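Local coordinates for adhesion and penetration protein autotransporter (Haemophilus influenzae, PDB 3SYJ) that promotes bacterial adherence to and invasion of host cells by binding a host structure directly, self-associates, and is probably a serine protease, at residues T714-G719 and T736-A741; K722-V727 and T742-I747; A755-A760 and K777-S782. All blocks are in the same frame, centred on the assembly; numbering follows the deposited sequence.

How the interactions relate
All three contacts join successive coils of the parallel beta-helix of the Hap passenger domain, on one side of the chain's centre. Interactions 1 and 2 lie about 11 Å apart, centre to centre, and link the same pair of coils: strand 714-718 is followed by 721-723, and 734-738 by 742-744, with L737 packing on Q743 where the two contacts meet. Interaction 3 lies further along the chain, about 10 Å from interaction 1 and 13 Å from interaction 2. Strand 754-758 neighbours 734-738, so interaction 3 continues the same face two coils further on. Repeated stacking of this kind builds the long solenoid of this self-associating adhesin.

Interaction 1: T714-G719 and T736-A741; sequences TANVKG and TLSNNA
T736 opens the contact by pairing with N716: its N donates to A715 O at 3.0 Å, and its O accepts from V717 N. A water also joins A715 O to T736 OG1, on the partly exposed face of the sheet. The side chains of T736 and N716 lie side by side and point the same way; the amide ND2 of N716 comes to 3.7 Å from T736 CB, so they meet by packing. L737 follows on the other, buried face. Its CG is anti to the backbone N (chi1 -173°), and beyond it the CD1 methyl rests 3.8 Å from V717 CG1, alongside the valine. F735, I703 and F662 add further contacts around V717. This is the parallel stacking of one beta-helix coil on the next: like positions fall over one another at 4.8 to 5.0 Å between CA atoms, and apolar residues line the inside. S738 N donates to V717 O, while its hydroxyl OG sits 3.5 Å from K718 CB. The lysine's chain then leads away from the neighbouring coil. The path next bends through a type I' turn, S738 to A741, closed by A741 N on S738 O. Within it N739 ND2 gives a weak bond to S738 OG, and the CB of N739 packs against G719 N. That N makes two weak bonds, to the carbonyls of S738 and N739, and G719 CA approaches N739 O at 3.2 Å. N740 lies at the exposed end of the turn, where a water donates to both its O and G719 O. A741 returns toward the first coil, with CB 4.0 Å from V717 CG1 and close to the carbonyl oxygens of V717 and G719.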
loop_
_atom_site.group_PDB
_atom_site.type_symbol
_atom_site.label_atom_id
_atom_site.label_comp_id
_atom_site.label_asym_id
_atom_site.label_seq_id
_atom_site.Cartn_x
_atom_site.Cartn_y
_atom_site.Cartn_z
ATOM N N THR A 714 -7.278 -11.822 23.710
ATOM C CA THR A 714 -5.895 -12.241 23.550
ATOM C C THR A 714 -5.783 -13.216 22.390
ATOM O O THR A 714 -6.671 -14.036 22.180
ATOM C CB THR A 714 -5.382 -12.921 24.824
ATOM O OG1 THR A 714 -5.351 -11.965 25.892
ATOM C CG2 THR A 714 -3.984 -13.474 24.611
ATOM N N ALA A 715 -4.698 -13.117 21.631
ATOM C CA ALA A 715 -4.409 -14.100 20.591
ATOM C C ALA A 715 -2.941 -14.510 20.611
ATOM O O ALA A 715 -2.055 -13.701 20.890
ATOM C CB ALA A 715 -4.805 -13.584 19.227
ATOM N N ASN A 716 -2.693 -15.777 20.302
ATOM C CA ASN A 716 -1.362 -16.346 20.409
ATOM C C ASN A 716 -1.050 -17.229 19.204
ATOM O O ASN A 716 -1.651 -18.287 19.037
ATOM C CB ASN A 716 -1.290 -17.179 21.685
ATOM C CG ASN A 716 0.025 -17.017 22.413
ATOM O OD1 ASN A 716 1.084 -17.466 21.946
ATOM N ND2 ASN A 716 -0.034 -16.376 23.577
ATOM N N VAL A 717 -0.131 -16.791 18.353
ATOM C CA VAL A 717 0.329 -17.634 17.258
ATOM C C VAL A 717 1.713 -18.147 17.599
ATOM O O VAL A 717 2.646 -17.364 17.759
ATOM C CB VAL A 717 0.371 -16.888 15.913
ATOM C CG1 VAL A 717 0.979 -17.782 14.842
ATOM C CG2 VAL A 717 -1.021 -16.453 15.503
ATOM N N LYS A 718 1.848 -19.463 17.717
ATOM C CA LYS A 718 3.091 -20.038 18.218
ATOM C C LYS A 718 3.450 -21.340 17.524
ATOM O O LYS A 718 2.587 -22.023 16.967
ATOM C CB LYS A 718 2.960 -20.301 19.719
ATOM C CG LYS A 718 1.984 -21.417 20.035
ATOM C CD LYS A 718 1.524 -21.393 21.471
ATOM C CE LYS A 718 0.754 -22.666 21.792
ATOM N NZ LYS A 718 0.121 -22.610 23.137
ATOM N N GLY A 719 4.731 -21.685 17.573
ATOM C CA GLY A 719 5.201 -22.971 17.091
ATOM C C GLY A 719 4.930 -23.230 15.619
ATOM O O GLY A 719 5.232 -22.397 14.765
ATOM N N THR A 736 0.470 -12.176 20.822
ATOM C CA THR A 736 1.813 -12.724 20.967
ATOM C C THR A 736 2.192 -13.646 19.809
ATOM O O THR A 736 1.464 -14.583 19.477
ATOM C CB THR A 736 1.970 -13.506 22.283
ATOM O OG1 THR A 736 1.656 -12.661 23.397
ATOM C CG2 THR A 736 3.396 -14.006 22.425
ATOM N N LEU A 737 3.334 -13.367 19.192
ATOM C CA LEU A 737 3.910 -14.255 18.191
ATOM C C LEU A 737 5.150 -14.844 18.829
ATOM O O LEU A 737 6.068 -14.107 19.187
ATOM C CB LEU A 737 4.285 -13.476 16.929
ATOM C CG LEU A 737 4.753 -14.285 15.715
ATOM C CD1 LEU A 737 3.604 -15.081 15.110
ATOM C CD2 LEU A 737 5.360 -13.369 14.671
ATOM N N SER A 738 5.180 -16.163 18.993
ATOM C CA SER A 738 6.254 -16.785 19.761
ATOM C C SER A 738 6.696 -18.153 19.262
ATOM O O SER A 738 6.165 -18.690 18.291
ATOM C CB SER A 738 5.847 -16.902 21.233
ATOM O OG SER A 738 4.875 -17.915 21.410
ATOM N N ASN A 739 7.688 -18.709 19.949
ATOM C CA ASN A 739 8.131 -20.076 19.708
ATOM C C ASN A 739 8.380 -20.389 18.242
ATOM O O ASN A 739 7.977 -21.434 17.732
ATOM C CB ASN A 739 7.141 -21.057 20.331
ATOM C CG ASN A 739 7.044 -20.892 21.839
ATOM O OD1 ASN A 739 7.935 -21.318 22.571
ATOM N ND2 ASN A 739 5.971 -20.262 22.307
ATOM N N ASN A 740 9.057 -19.460 17.576
ATOM C CA ASN A 740 9.530 -19.654 16.211
ATOM C C ASN A 740 8.439 -19.664 15.140
ATOM O O ASN A 740 8.675 -20.093 14.010
ATOM C CB ASN A 740 10.388 -20.916 16.107
ATOM C CG ASN A 740 11.356 -20.853 14.948
ATOM O OD1 ASN A 740 11.307 -21.678 14.031
ATOM N ND2 ASN A 740 12.233 -19.850 14.967
ATOM N N ALA A 741 7.248 -19.184 15.487
ATOM C CA ALA A 741 6.193 -19.034 14.494
ATOM C C ALA A 741 6.537 -17.886 13.557
ATOM O O ALA A 741 7.421 -17.082 13.850
ATOM C CB ALA A 741 4.850 -18.794 15.162
HETATM O O HOH W 1 -1.219 -12.693 23.680
HETATM O O HOH W 2 7.432 -22.932 13.181
#

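Interaction 2: K722-V727 and T742-I747; sequences KLNGNV and TQIGNI
Q743 and L723 lie side by side, pointing the same way into the interior, with Q743 CD 3.9 Å from the CD2 methyl of L723. The glutamine runs extended from a CG anti to the backbone N (chi1 171°), and its NE2 donates to G725 O at 3.0 Å; that oxygen sits 19° out of the glutamine amide plane. NE2 also gives a weak bond to N746 O in its own coil and touches V727 CG2. A second amide grips the bend from the other coil: N726 OD1 accepts from N746 N at 3.0 Å, almost straight at the hydrogen (177°). On the K722 side, the extended lysine crosses I744 at a slant, bringing CE to a tight 3.5 Å from CG1, and N724 OD1 lies beside the same isoleucine. Backbone bonds position these groups: L723 N to T742 O and I744 N to L723 O before the bend, V727 N to N746 O after it. Further out, N724 ND2 donates to the side-chain oxygens of N704 and Q702, while F735 of its own coil and L762 of the next pack on Q743. N746 OD1 accepts from N765 N, so at this beta-helix corner each asparagine oxygen holds the N-H of the next coil's asparagine. Where strand pairing lapses, side-chain amides of Q743 and N726 thus satisfy G725 O and N746 N.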
loop_
_atom_site.group_PDB
_atom_site.type_symbol
_atom_site.label_atom_id
_atom_site.label_comp_id
_atom_site.label_asym_id
_atom_site.label_seq_id
_atom_site.Cartn_x
_atom_site.Cartn_y
_atom_site.Cartn_z
ATOM N N LYS A 722 1.837 -20.400 10.852
ATOM C CA LYS A 722 2.213 -19.242 10.067
ATOM C C LYS A 722 0.970 -18.408 9.790
ATOM O O LYS A 722 0.009 -18.885 9.179
ATOM C CB LYS A 722 2.862 -19.687 8.759
ATOM C CG LYS A 722 3.259 -18.559 7.828
ATOM C CD LYS A 722 3.918 -19.125 6.585
ATOM C CE LYS A 722 4.487 -18.041 5.698
ATOM N NZ LYS A 722 5.271 -18.645 4.576
ATOM N N LEU A 723 0.987 -17.168 10.263
ATOM C CA LEU A 723 -0.110 -16.241 10.026
ATOM C C LEU A 723 0.087 -15.540 8.691
ATOM O O LEU A 723 1.039 -14.784 8.513
ATOM C CB LEU A 723 -0.198 -15.213 11.154
ATOM C CG LEU A 723 -1.312 -14.164 11.104
ATOM C CD1 LEU A 723 -2.692 -14.774 10.849
ATOM C CD2 LEU A 723 -1.327 -13.366 12.394
ATOM N N ASN A 724 -0.806 -15.811 7.745
ATOM C CA ASN A 724 -0.770 -15.136 6.461
ATOM C C ASN A 724 -1.840 -14.057 6.442
ATOM O O ASN A 724 -2.873 -14.200 5.786
ATOM C CB ASN A 724 -0.975 -16.139 5.326
ATOM C CG ASN A 724 0.140 -17.177 5.257
ATOM O OD1 ASN A 724 1.325 -16.836 5.241
ATOM N ND2 ASN A 724 -0.236 -18.449 5.214
ATOM N N GLY A 725 -1.593 -12.986 7.190
ATOM C CA GLY A 725 -2.549 -11.901 7.324
ATOM C C GLY A 725 -2.102 -10.880 8.356
ATOM O O GLY A 725 -1.057 -11.045 8.990
ATOM N N ASN A 726 -2.894 -9.822 8.519
ATOM C CA ASN A 726 -2.583 -8.750 9.466
ATOM C C ASN A 726 -3.234 -8.973 10.827
ATOM O O ASN A 726 -4.201 -9.721 10.950
ATOM C CB ASN A 726 -3.036 -7.390 8.922
ATOM C CG ASN A 726 -2.581 -7.139 7.496
ATOM O OD1 ASN A 726 -1.422 -7.361 7.146
ATOM N ND2 ASN A 726 -3.500 -6.661 6.664
ATOM N N VAL A 727 -2.699 -8.312 11.846
ATOM C CA VAL A 727 -3.327 -8.289 13.157
ATOM C C VAL A 727 -3.645 -6.843 13.521
ATOM O O VAL A 727 -2.827 -5.945 13.308
ATOM C CB VAL A 727 -2.417 -8.890 14.243
ATOM C CG1 VAL A 727 -3.101 -8.836 15.601
ATOM C CG2 VAL A 727 -2.021 -10.316 13.889
ATOM N N THR A 742 5.829 -17.812 12.434
ATOM C CA THR A 742 6.061 -16.778 11.436
ATOM C C THR A 742 4.768 -16.035 11.116
ATOM O O THR A 742 3.691 -16.635 11.093
ATOM C CB THR A 742 6.618 -17.388 10.140
ATOM O OG1 THR A 742 7.850 -18.050 10.427
ATOM C CG2 THR A 742 6.863 -16.318 9.087
ATOM N N GLN A 743 4.877 -14.729 10.889
ATOM C CA GLN A 743 3.758 -13.951 10.364
ATOM C C GLN A 743 4.141 -13.197 9.099
ATOM O O GLN A 743 5.120 -12.459 9.083
ATOM C CB GLN A 743 3.216 -12.950 11.389
ATOM C CG GLN A 743 2.194 -11.993 10.765
ATOM C CD GLN A 743 1.666 -10.947 11.730
ATOM O OE1 GLN A 743 2.132 -10.835 12.865
ATOM N NE2 GLN A 743 0.686 -10.169 11.275
ATOM N N ILE A 744 3.368 -13.388 8.038
ATOM C CA ILE A 744 3.508 -12.549 6.861
ATOM C C ILE A 744 2.338 -11.584 6.858
ATOM O O ILE A 744 1.246 -11.918 6.391
ATOM C CB ILE A 744 3.505 -13.348 5.552
ATOM C CG1 ILE A 744 4.386 -14.591 5.676
ATOM C CG2 ILE A 744 3.976 -12.469 4.405
ATOM C CD1 ILE A 744 5.844 -14.285 5.836
ATOM N N GLY A 745 2.578 -10.396 7.404
ATOM C CA GLY A 745 1.561 -9.371 7.529
ATOM C C GLY A 745 1.954 -8.318 8.546
ATOM O O GLY A 745 2.996 -8.430 9.192
ATOM N N ASN A 746 1.121 -7.293 8.696
ATOM C CA ASN A 746 1.426 -6.190 9.601
ATOM C C ASN A 746 0.704 -6.277 10.939
ATOM O O ASN A 746 -0.291 -6.989 11.077
ATOM C CB ASN A 746 1.100 -4.856 8.929
ATOM C CG ASN A 746 1.762 -4.715 7.578
ATOM O OD1 ASN A 746 2.942 -5.018 7.420
ATOM N ND2 ASN A 746 1.003 -4.259 6.589
ATOM N N ILE A 747 1.214 -5.542 11.922
ATOM C CA ILE A 747 0.549 -5.398 13.208
ATOM C C ILE A 747 0.202 -3.939 13.443
ATOM O O ILE A 747 1.047 -3.060 13.293
ATOM C CB ILE A 747 1.434 -5.878 14.362
ATOM C CG1 ILE A 747 1.782 -7.356 14.183
ATOM C CG2 ILE A 747 0.740 -5.635 15.691
ATOM C CD1 ILE A 747 2.730 -7.885 15.232
#

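Interaction 3: A755-A760 and K777-S782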
loop_
_atom_site.group_PDB
_atom_site.type_symbol
_atom_site.label_atom_id
_atom_site.label_comp_id
_atom_site.label_asym_id
_atom_site.label_seq_id
_atom_site.Cartn_x
_atom_site.Cartn_y
_atom_site.Cartn_z
ATOM N N ALA A 755 1.481 -5.809 21.821
ATOM C CA ALA A 755 1.943 -6.876 20.940
ATOM C C ALA A 755 3.355 -7.296 21.311
ATOM O O ALA A 755 4.148 -6.479 21.767
ATOM C CB ALA A 755 1.876 -6.442 19.487
ATOM N N THR A 756 3.666 -8.574 21.118
ATOM C CA THR A 756 4.978 -9.097 21.462
ATOM C C THR A 756 5.442 -10.123 20.448
ATOM O O THR A 756 4.689 -11.016 20.070
ATOM C CB THR A 756 4.961 -9.779 22.834
ATOM O OG1 THR A 756 4.625 -8.819 23.841
ATOM C CG2 THR A 756 6.321 -10.387 23.145
ATOM N N VAL A 757 6.683 -9.996 20.004
ATOM C CA VAL A 757 7.291 -11.019 19.170
ATOM C C VAL A 757 8.427 -11.624 19.967
ATOM O O VAL A 757 9.497 -11.024 20.091
ATOM C CB VAL A 757 7.828 -10.443 17.839
ATOM C CG1 VAL A 757 8.630 -11.494 17.086
ATOM C CG2 VAL A 757 6.684 -9.923 16.981
ATOM N N ASP A 758 8.182 -12.800 20.532
ATOM C CA ASP A 758 9.177 -13.481 21.353
ATOM C C ASP A 758 9.789 -14.658 20.600
ATOM O O ASP A 758 9.137 -15.678 20.385
ATOM C CB ASP A 758 8.555 -13.948 22.675
ATOM C CG ASP A 758 9.583 -14.524 23.638
ATOM O OD1 ASP A 758 10.630 -15.016 23.170
ATOM O OD2 ASP A 758 9.342 -14.486 24.865
ATOM N N ASN A 759 11.048 -14.515 20.209
ATOM C CA ASN A 759 11.734 -15.555 19.456
ATOM C C ASN A 759 10.867 -16.047 18.300
ATOM O O ASN A 759 10.597 -17.238 18.174
ATOM C CB ASN A 759 12.116 -16.718 20.371
ATOM C CG ASN A 759 12.993 -17.750 19.672
ATOM O OD1 ASN A 759 13.816 -17.410 18.821
ATOM N ND2 ASN A 759 12.820 -19.015 20.035
ATOM N N ALA A 760 10.424 -15.120 17.463
ATOM C CA ALA A 760 9.619 -15.463 16.302
ATOM C C ALA A 760 9.929 -14.517 15.150
ATOM O O ALA A 760 10.736 -13.599 15.293
ATOM C CB ALA A 760 8.142 -15.415 16.648
ATOM N N LYS A 777 11.269 -9.435 21.781
ATOM C CA LYS A 777 12.170 -10.160 22.670
ATOM C C LYS A 777 12.844 -11.306 21.946
ATOM O O LYS A 777 12.202 -12.024 21.187
ATOM C CB LYS A 777 11.406 -10.719 23.874
ATOM C CG LYS A 777 10.391 -9.771 24.468
ATOM C CD LYS A 777 9.695 -10.390 25.673
ATOM C CE LYS A 777 8.601 -9.467 26.202
ATOM N NZ LYS A 777 8.037 -9.934 27.501
ATOM N N ASN A 778 14.139 -11.477 22.192
ATOM C CA ASN A 778 14.862 -12.640 21.701
ATOM C C ASN A 778 14.597 -12.901 20.228
ATOM O O ASN A 778 14.513 -14.052 19.802
ATOM C CB ASN A 778 14.483 -13.874 22.517
ATOM C CG ASN A 778 14.602 -13.641 24.007
ATOM O OD1 ASN A 778 13.612 -13.368 24.686
ATOM N ND2 ASN A 778 15.819 -13.726 24.521
ATOM N N SER A 779 14.467 -11.832 19.455
ATOM C CA SER A 779 14.158 -11.963 18.040
ATOM C C SER A 779 15.013 -11.034 17.205
ATOM O O SER A 779 15.600 -10.080 17.713
ATOM C CB SER A 779 12.687 -11.628 17.782
ATOM O OG SER A 779 11.827 -12.379 18.620
ATOM N N HIS A 780 15.081 -11.325 15.913
ATOM C CA HIS A 780 15.626 -10.378 14.959
ATOM C C HIS A 780 14.495 -9.889 14.067
ATOM O O HIS A 780 13.637 -10.669 13.648
ATOM C CB HIS A 780 16.746 -10.988 14.110
ATOM C CG HIS A 780 17.154 -10.116 12.962
ATOM N ND1 HIS A 780 18.040 -9.068 13.100
ATOM C CD2 HIS A 780 16.766 -10.110 11.664
ATOM C CE1 HIS A 780 18.196 -8.468 11.934
ATOM N NE2 HIS A 780 17.435 -9.082 11.044
ATOM N N PHE A 781 14.501 -8.591 13.788
ATOM C CA PHE A 781 13.450 -7.956 13.013
ATOM C C PHE A 781 14.085 -6.970 12.040
ATOM O O PHE A 781 15.033 -6.262 12.396
ATOM C CB PHE A 781 12.494 -7.238 13.957
ATOM C CG PHE A 781 11.362 -6.541 13.271
ATOM C CD1 PHE A 781 10.370 -7.266 12.628
ATOM C CD2 PHE A 781 11.271 -5.157 13.298
ATOM C CE1 PHE A 781 9.318 -6.624 12.011
ATOM C CE2 PHE A 781 10.222 -4.506 12.680
ATOM C CZ PHE A 781 9.241 -5.238 12.036
ATOM N N SER A 782 13.568 -6.934 10.815
ATOM C CA SER A 782 14.181 -6.146 9.750
ATOM C C SER A 782 13.165 -5.316 8.978
ATOM O O SER A 782 13.370 -5.016 7.804
ATOM C CB SER A 782 14.922 -7.062 8.777
ATOM O OG SER A 782 14.006 -7.903 8.096
HETATM O O HOH W 3 5.235 -9.162 26.412
HETATM O O HOH W 4 7.450 -12.944 26.060
HETATM O O HOH W 5 10.679 -10.982 14.146
HETATM O O HOH W 6 13.608 -13.621 15.265
#
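S779 meets V757 with its OG 3.7 Å from CG1 of the valine. OG is anti to the serine's own carbonyl carbon (chi1 -53°), which swings it back over K777 O; it donates there at 2.6 Å, standing 39° above the carbonyl plane. N759 N donates to the same oxygen at 2.9 Å from the opposite face, and S779 OG in turn accepts from A760 N. D758 and N778 lie side by side, pointing the same way, their carboxylate and amide planes 22° apart. K777 crosses D758 and T756 at a slant, its extended chain bringing CE to 3.9 Å from the T756 CG2 methyl. Its NZ stays 5.4 Å from D758 OD2, and one water donates to that oxygen while taking a weak bond from NZ. Another accepts from NZ and joins it to T756 OG1. Beyond the turn, one water joins A760 O to H780 O and another accepts from H780 N; the H780 ring bonds to T799, while F781 heads inward to W800. The contact joins two beta-helix coils where strand 754-758 ends, with N759 N on K777 O as the last of the paired backbone bonds. Here the serine hydroxyl, giving to K777 O and taking A760 N, ties the two bends together, and the opposite charges of K777 and D758 would attract each other across water, without direct contact.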